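Local coordinates for crystal protein (PDB 2ZTB) that probably kills cancer cells it recognises by oligomerising into a beta-barrel pore in the membrane, as related aerolysin-type toxins do, at residues A[213-216]-A[217-221]; A[140-143]-A[144-148]; A[47-50]-A[51-55]. All blocks are in the same frame, centred on the assembly; numbering follows the deposited sequence.

Contact 1: residues A[213-216]-A[217-221]; sequences NPAR and DVLNT
Asp217 folds back over Pro214, so that side chain and backbone meet the same residue at once. Its carboxylate oxygen OD2 rests against the proline ring, 3.4 Å from Pro214 CD, while its amide Asp217 N bonds to Pro214 O at 2.9 Å. CG stands beside the backbone N, opposite the carbonyl carbon (chi1 -69°), which carries the carboxylate toward the ring. One residue further on, Ala215 O is shared by two amides, accepting from both Val218 N and, at 3.0 Å, Leu219 N. Leu219 also brings its branch CD1 to 3.9 Å from Ala215 CB. Arg216 runs alongside Asp217, pointing the same way, and bends at chi3 (80°); Pro214 CB lies under one face of its guanidinium, off-centre toward the rim. From there Arg216 NH2 is 4.3 Å from Asp217 OD1, but the oxygen is well out of the guanidinium plane. A water donates to both Arg216 O and Leu219 O, bridging two carbonyls where the chain leaves the turn.

Outside this turn, Arg26 NH1 of helix 20-31 bonds to Asp217 O, and Phe195 of strand 168-199 packs against Ala215, Val218 and Leu219. The single short helical turn thus joins the end of strand 210-214 to the chain leading into strand 223-247. Chemically, backbone bonds define the turn and an apolar side anchors it to its neighbours; the Arg216–Asp217 attraction is probably a modest electrostatic addition, since no N-H points at Asp217 OD1.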
loop_
_atom_site.group_PDB
_atom_site.type_symbol
_atom_site.label_atom_id
_atom_site.label_comp_id
_atom_site.label_asym_id
_atom_site.label_seq_id
_atom_site.Cartn_x
_atom_site.Cartn_y
_atom_site.Cartn_z
ATOM N N ASN A 213 -13.427 5.229 -30.953
ATOM C CA ASN A 213 -11.996 5.289 -31.184
ATOM C C ASN A 213 -11.298 4.730 -29.975
ATOM O O ASN A 213 -11.759 4.936 -28.853
ATOM C CB ASN A 213 -11.535 6.731 -31.434
ATOM C CG ASN A 213 -11.755 7.160 -32.856
ATOM O OD1 ASN A 213 -10.873 7.032 -33.700
ATOM N ND2 ASN A 213 -12.945 7.645 -33.141
ATOM N N PRO A 214 -10.191 3.996 -30.189
ATOM C CA PRO A 214 -9.444 3.498 -29.030
ATOM C C PRO A 214 -9.029 4.654 -28.141
ATOM O O PRO A 214 -8.789 5.762 -28.632
ATOM C CB PRO A 214 -8.212 2.814 -29.645
ATOM C CG PRO A 214 -8.185 3.240 -31.059
ATOM C CD PRO A 214 -9.581 3.580 -31.465
ATOM N N ALA A 215 -8.967 4.389 -26.839
ATOM C CA ALA A 215 -8.534 5.357 -25.830
ATOM C C ALA A 215 -7.269 6.146 -26.219
ATOM O O ALA A 215 -7.173 7.334 -25.938
ATOM C CB ALA A 215 -8.336 4.629 -24.471
ATOM N N ARG A 216 -6.309 5.491 -26.864
ATOM C CA ARG A 216 -5.035 6.123 -27.256
ATOM C C ARG A 216 -5.212 7.255 -28.281
ATOM O O ARG A 216 -4.370 8.154 -28.362
ATOM C CB ARG A 216 -4.035 5.063 -27.774
ATOM C CG ARG A 216 -4.037 4.869 -29.276
ATOM C CD ARG A 216 -3.053 3.792 -29.735
ATOM N NE ARG A 216 -3.624 2.458 -29.552
ATOM C CZ ARG A 216 -4.307 1.798 -30.480
ATOM N NH1 ARG A 216 -4.796 0.598 -30.203
ATOM N NH2 ARG A 216 -4.497 2.329 -31.678
ATOM N N ASP A 217 -6.300 7.209 -29.053
ATOM C CA ASP A 217 -6.637 8.268 -30.004
ATOM C C ASP A 217 -7.203 9.544 -29.377
ATOM O O ASP A 217 -7.159 10.596 -30.011
ATOM C CB ASP A 217 -7.655 7.772 -31.039
ATOM C CG ASP A 217 -7.084 6.738 -31.989
ATOM O OD1 ASP A 217 -5.869 6.438 -31.931
ATOM O OD2 ASP A 217 -7.867 6.226 -32.813
ATOM N N VAL A 218 -7.765 9.459 -28.167
ATOM C CA VAL A 218 -8.477 10.614 -27.594
ATOM C C VAL A 218 -7.953 11.067 -26.209
ATOM O O VAL A 218 -8.340 12.136 -25.708
ATOM C CB VAL A 218 -10.019 10.383 -27.583
ATOM C CG1 VAL A 218 -10.563 10.253 -29.046
ATOM C CG2 VAL A 218 -10.408 9.125 -26.734
ATOM N N LEU A 219 -7.063 10.270 -25.615
ATOM C CA LEU A 219 -6.470 10.586 -24.317
ATOM C C LEU A 219 -5.016 10.973 -24.518
ATOM O O LEU A 219 -4.371 10.506 -25.460
ATOM C CB LEU A 219 -6.568 9.371 -23.345
ATOM C CG LEU A 219 -7.941 8.898 -22.813
ATOM C CD1 LEU A 219 -7.834 7.592 -22.052
ATOM C CD2 LEU A 219 -8.627 9.929 -21.926
ATOM N N ASN A 220 -4.494 11.804 -23.614
ATOM C CA ASN A 220 -3.116 12.282 -23.690
ATOM C C ASN A 220 -2.110 11.228 -23.292
ATOM O O ASN A 220 -0.929 11.321 -23.643
ATOM C CB ASN A 220 -2.927 13.534 -22.839
ATOM C CG ASN A 220 -3.662 14.725 -23.402
ATOM O OD1 ASN A 220 -3.765 14.897 -24.628
ATOM N ND2 ASN A 220 -4.181 15.564 -22.514
ATOM N N THR A 221 -2.582 10.237 -22.545
ATOM C CA THR A 221 -1.771 9.088 -22.167
ATOM C C THR A 221 -2.718 7.945 -21.886
ATOM O O THR A 221 -3.906 8.167 -21.682
ATOM C CB THR A 221 -0.877 9.336 -20.890
ATOM O OG1 THR A 221 0.015 8.220 -20.744
ATOM C CG2 THR A 221 -1.698 9.415 -19.618
HETATM O O HOH W 1 -2.227 8.687 -26.074
HETATM O O HOH W 2 -3.380 8.021 -31.618
#

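Contact 2: residues A[140-143]-A[144-148]; sequences FSTT and IGTSE
Thr143 and Glu148 bury the most surface here, and each is tied to a threonine across the chain reversal. Thr143 opens a type II beta turn that runs to Thr146, and its carbonyl is gripped twice by that last residue. Thr146 OG1 donates to Thr143 O at 2.6 Å, in the carbonyl plane and on a lone pair; Thr146 N reaches the same oxygen by a weak bond of 3.2 Å. The hydroxyl can do this because it stands between the backbone N and the carbonyl carbon (chi1 71°), which also lays the methyl Thr146 CG2 3.8 Å from Thr143 CB. Gly145, with a positive phi of 97°, occupies the third position of the turn, a usual place for glycine in type II.

Glu148 closes the mouth of the loop. Extended beyond CG, it slides past Thr142 in the opposite direction and accepts a hydrogen bond from it: Thr142 OG1 donates to Glu148 OE2 at 2.6 Å, meeting the oxygen on its anti side and only 16° out of the carboxylate plane. Thr142 OG1 accepts in turn from a water, 2.8 Å away, that also donates to Thr146 O, so the water ties the Thr142–Glu148 pair to the backbone of the last turn residue. The donated bond would help stabilise the ionised form of the carboxylate.

The reversal leads from strand 136-142 of the two-stranded hairpin, where Phe140 and Thr142 pair with Ile128 and Leu126, into strand 147-164 of the large sheet, which adjoins strand 96-116. Phe140 and Thr142 lean on Val112 of that strand, so the hairpin, perhaps the membrane-inserting element as in aerolysin-type relatives, lies against the sheet.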
loop_
_atom_site.group_PDB
_atom_site.type_symbol
_atom_site.label_atom_id
_atom_site.label_comp_id
_atom_site.label_asym_id
_atom_site.label_seq_id
_atom_site.Cartn_x
_atom_site.Cartn_y
_atom_site.Cartn_z
ATOM N N PHE A 140 -1.523 -8.488 2.707
ATOM C CA PHE A 140 -2.558 -7.466 2.783
ATOM C C PHE A 140 -3.479 -7.555 1.560
ATOM O O PHE A 140 -3.033 -7.854 0.448
ATOM C CB PHE A 140 -1.927 -6.067 2.807
ATOM C CG PHE A 140 -1.253 -5.695 4.117
ATOM C CD1 PHE A 140 0.123 -5.799 4.258
ATOM C CD2 PHE A 140 -1.995 -5.198 5.185
ATOM C CE1 PHE A 140 0.735 -5.459 5.456
ATOM C CE2 PHE A 140 -1.390 -4.842 6.373
ATOM C CZ PHE A 140 -0.027 -4.973 6.511
ATOM N N SER A 141 -4.765 -7.303 1.780
ATOM C CA SER A 141 -5.716 -7.029 0.697
ATOM C C SER A 141 -6.144 -5.567 0.885
ATOM O O SER A 141 -6.930 -5.244 1.785
ATOM C CB SER A 141 -6.910 -7.992 0.755
ATOM O OG SER A 141 -7.578 -8.051 -0.501
ATOM N N THR A 142 -5.592 -4.675 0.065
ATOM C CA THR A 142 -5.649 -3.254 0.390
ATOM C C THR A 142 -6.260 -2.366 -0.696
ATOM O O THR A 142 -6.055 -2.601 -1.892
ATOM C CB THR A 142 -4.256 -2.739 0.840
ATOM O OG1 THR A 142 -4.396 -1.488 1.517
ATOM C CG2 THR A 142 -3.299 -2.601 -0.335
ATOM N N THR A 143 -7.014 -1.351 -0.275
ATOM C CA THR A 143 -7.507 -0.326 -1.188
ATOM C C THR A 143 -6.343 0.580 -1.597
ATOM O O THR A 143 -5.666 1.173 -0.752
ATOM C CB THR A 143 -8.640 0.516 -0.559
ATOM O OG1 THR A 143 -9.714 -0.338 -0.168
ATOM C CG2 THR A 143 -9.170 1.564 -1.550
ATOM N N ILE A 144 -6.112 0.661 -2.900
ATOM C CA ILE A 144 -5.069 1.506 -3.463
ATOM C C ILE A 144 -5.287 2.960 -3.048
ATOM O O ILE A 144 -6.410 3.476 -3.132
ATOM C CB ILE A 144 -5.008 1.353 -4.990
ATOM C CG1 ILE A 144 -4.769 -0.127 -5.342
ATOM C CG2 ILE A 144 -3.937 2.257 -5.590
ATOM C CD1 ILE A 144 -4.953 -0.476 -6.847
ATOM N N GLY A 145 -4.223 3.583 -2.536
ATOM C CA GLY A 145 -4.280 4.961 -2.093
ATOM C C GLY A 145 -4.509 5.086 -0.609
ATOM O O GLY A 145 -4.741 6.189 -0.124
ATOM N N THR A 146 -4.454 3.965 0.119
ATOM C CA THR A 146 -4.696 3.962 1.564
ATOM C C THR A 146 -3.506 3.392 2.358
ATOM O O THR A 146 -2.532 2.901 1.779
ATOM C CB THR A 146 -5.989 3.176 1.944
ATOM O OG1 THR A 146 -5.769 1.777 1.740
ATOM C CG2 THR A 146 -7.198 3.642 1.100
ATOM N N SER A 147 -3.598 3.480 3.680
ATOM C CA SER A 147 -2.622 2.856 4.578
ATOM C C SER A 147 -3.328 1.983 5.596
ATOM O O SER A 147 -4.381 2.351 6.095
ATOM C CB SER A 147 -1.778 3.920 5.309
ATOM O OG SER A 147 -1.064 4.715 4.373
ATOM N N GLU A 148 -2.732 0.830 5.906
ATOM C CA GLU A 148 -3.239 -0.088 6.936
ATOM C C GLU A 148 -2.089 -0.652 7.739
ATOM O O GLU A 148 -1.066 -1.026 7.163
ATOM C CB GLU A 148 -3.936 -1.296 6.315
ATOM C CG GLU A 148 -5.162 -1.035 5.509
ATOM C CD GLU A 148 -5.663 -2.297 4.847
ATOM O OE1 GLU A 148 -6.078 -3.226 5.561
ATOM O OE2 GLU A 148 -5.632 -2.361 3.610
HETATM O O HOH W 3 -5.597 -6.449 4.449
HETATM O O HOH W 4 -8.400 -3.871 3.587
HETATM O O HOH W 5 -2.567 0.376 0.591
#

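Contact 3: residues A[47-50]-A[51-55]; sequences NAVK and PPITA
Val49 meets Ile53 through one methyl on each side: Val49 CG1 lies 3.9 Å from Ile53 CG2, with the two side chains crossing at about a right angle. Ahead of this meeting, Asn198 holds the incoming chain through both ends of its amide, by a hydrogen bond from ND2 to Asn47 O and a weak one from Val49 N to OD1. In Val49, CG1 stands anti to the backbone N (chi1 162°), which brings it to the isoleucine, while Ile53 CG2 stands beside its own N and opposite its carbonyl carbon. Val49 CG1 also comes to 4.0 Å from Pro51 O, so the methyl fits into the bend of the chain. Val49 O approaches the same Pro51 O to 3.5 Å; both are acceptors, and no bond can form between them. Phe210 of strand 210-214 packs against both Val49 and Ile53.

Lys50 precedes a cis peptide. The CA atoms of Lys50 and Pro51 are therefore only 3.0 Å apart, and the chain doubles back toward Val49. The lysine side chain heads elsewhere, bending at chi2 and chi4 so that NZ bonds to Thr44 OG1. Pro52 then serves as N-cap of helix 53-56, its O accepting a weak bond of 3.0 Å from Ala55 N.

Pro51 and Pro52 bring no N-H of their own, and no backbone bond joins 47-50 to 51-55. The corner probably owes much of its shape to the cis bond, the stiff proline rings and the Val49–Ile53 meeting, together with the hold of Asn198 and Phe210.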
loop_
_atom_site.group_PDB
_atom_site.type_symbol
_atom_site.label_atom_id
_atom_site.label_comp_id
_atom_site.label_asym_id
_atom_site.label_seq_id
_atom_site.Cartn_x
_atom_site.Cartn_y
_atom_site.Cartn_z
ATOM N N ASN A 47 -23.800 16.843 -24.740
ATOM C CA ASN A 47 -25.103 16.568 -25.359
ATOM C C ASN A 47 -25.154 15.176 -26.000
ATOM O O ASN A 47 -25.063 15.034 -27.231
ATOM C CB ASN A 47 -25.441 17.677 -26.379
ATOM C CG ASN A 47 -26.816 17.503 -27.031
ATOM O OD1 ASN A 47 -27.722 16.864 -26.477
ATOM N ND2 ASN A 47 -26.974 18.084 -28.216
ATOM N N ALA A 48 -25.322 14.157 -25.166
ATOM C CA ALA A 48 -25.156 12.770 -25.597
ATOM C C ALA A 48 -26.436 11.943 -25.761
ATOM O O ALA A 48 -27.476 12.236 -25.157
ATOM C CB ALA A 48 -24.188 12.055 -24.677
ATOM N N VAL A 49 -26.341 10.910 -26.597
ATOM C CA VAL A 49 -27.380 9.893 -26.738
ATOM C C VAL A 49 -27.389 8.992 -25.499
ATOM O O VAL A 49 -26.330 8.587 -25.013
ATOM C CB VAL A 49 -27.165 9.053 -28.030
ATOM C CG1 VAL A 49 -27.931 7.736 -27.986
ATOM C CG2 VAL A 49 -27.559 9.862 -29.261
ATOM N N LYS A 50 -28.592 8.711 -24.997
ATOM C CA LYS A 50 -28.821 7.761 -23.906
ATOM C C LYS A 50 -29.647 6.561 -24.391
ATOM O O LYS A 50 -30.585 6.740 -25.166
ATOM C CB LYS A 50 -29.563 8.429 -22.745
ATOM C CG LYS A 50 -28.699 9.282 -21.824
ATOM C CD LYS A 50 -29.012 10.767 -21.995
ATOM C CE LYS A 50 -28.261 11.601 -20.958
ATOM N NZ LYS A 50 -26.836 11.816 -21.350
ATOM N N PRO A 51 -29.306 5.335 -23.942
ATOM C CA PRO A 51 -28.143 4.989 -23.117
ATOM C C PRO A 51 -26.818 5.145 -23.882
ATOM O O PRO A 51 -26.821 5.140 -25.115
ATOM C CB PRO A 51 -28.398 3.523 -22.722
ATOM C CG PRO A 51 -29.344 2.996 -23.724
ATOM C CD PRO A 51 -30.147 4.159 -24.240
ATOM N N PRO A 52 -25.693 5.301 -23.152
ATOM C CA PRO A 52 -24.388 5.475 -23.786
ATOM C C PRO A 52 -24.172 4.507 -24.950
ATOM O O PRO A 52 -24.378 3.299 -24.795
ATOM C CB PRO A 52 -23.393 5.196 -22.643
ATOM C CG PRO A 52 -24.224 4.720 -21.477
ATOM C CD PRO A 52 -25.574 5.307 -21.683
ATOM N N ILE A 53 -23.774 5.049 -26.105
ATOM C CA ILE A 53 -23.601 4.255 -27.325
ATOM C C ILE A 53 -22.502 3.211 -27.150
ATOM O O ILE A 53 -22.418 2.245 -27.902
ATOM C CB ILE A 53 -23.335 5.149 -28.562
ATOM C CG1 ILE A 53 -22.051 5.984 -28.368
ATOM C CG2 ILE A 53 -24.562 6.035 -28.843
ATOM C CD1 ILE A 53 -21.541 6.670 -29.607
ATOM N N THR A 54 -21.673 3.405 -26.133
ATOM C CA THR A 54 -20.593 2.488 -25.828
ATOM C C THR A 54 -21.132 1.182 -25.238
ATOM O O THR A 54 -20.605 0.104 -25.529
ATOM C CB THR A 54 -19.590 3.131 -24.857
ATOM O OG1 THR A 54 -20.294 3.992 -23.952
ATOM C CG2 THR A 54 -18.554 3.942 -25.630
ATOM N N ALA A 55 -22.178 1.277 -24.413
ATOM C CA ALA A 55 -22.854 0.081 -23.902
ATOM C C ALA A 55 -23.770 -0.506 -24.991
ATOM O O ALA A 55 -23.702 -1.716 -25.281
ATOM C CB ALA A 55 -23.623 0.378 -22.596
#

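Two of these local motifs share one end of the elongated molecule. Contacts 1 and 3 have centres about 18 Å apart and nearest atoms about 8 Å apart; they do not touch, but strand 210-214 connects them, because contact 3 packs on Phe210 and Phe212 while contact 1 turns the chain at the end of that strand. Contact 2 lies near the middle of the molecule, its centre about 29 Å from that of contact 1 and about 34 Å from that of contact 3. Contacts 1 and 2 both reach the large antiparallel sheet. A bound 1,2-ethanediol, probably carried over from crystallisation, lies about 4 Å from Gly145 in contact 2.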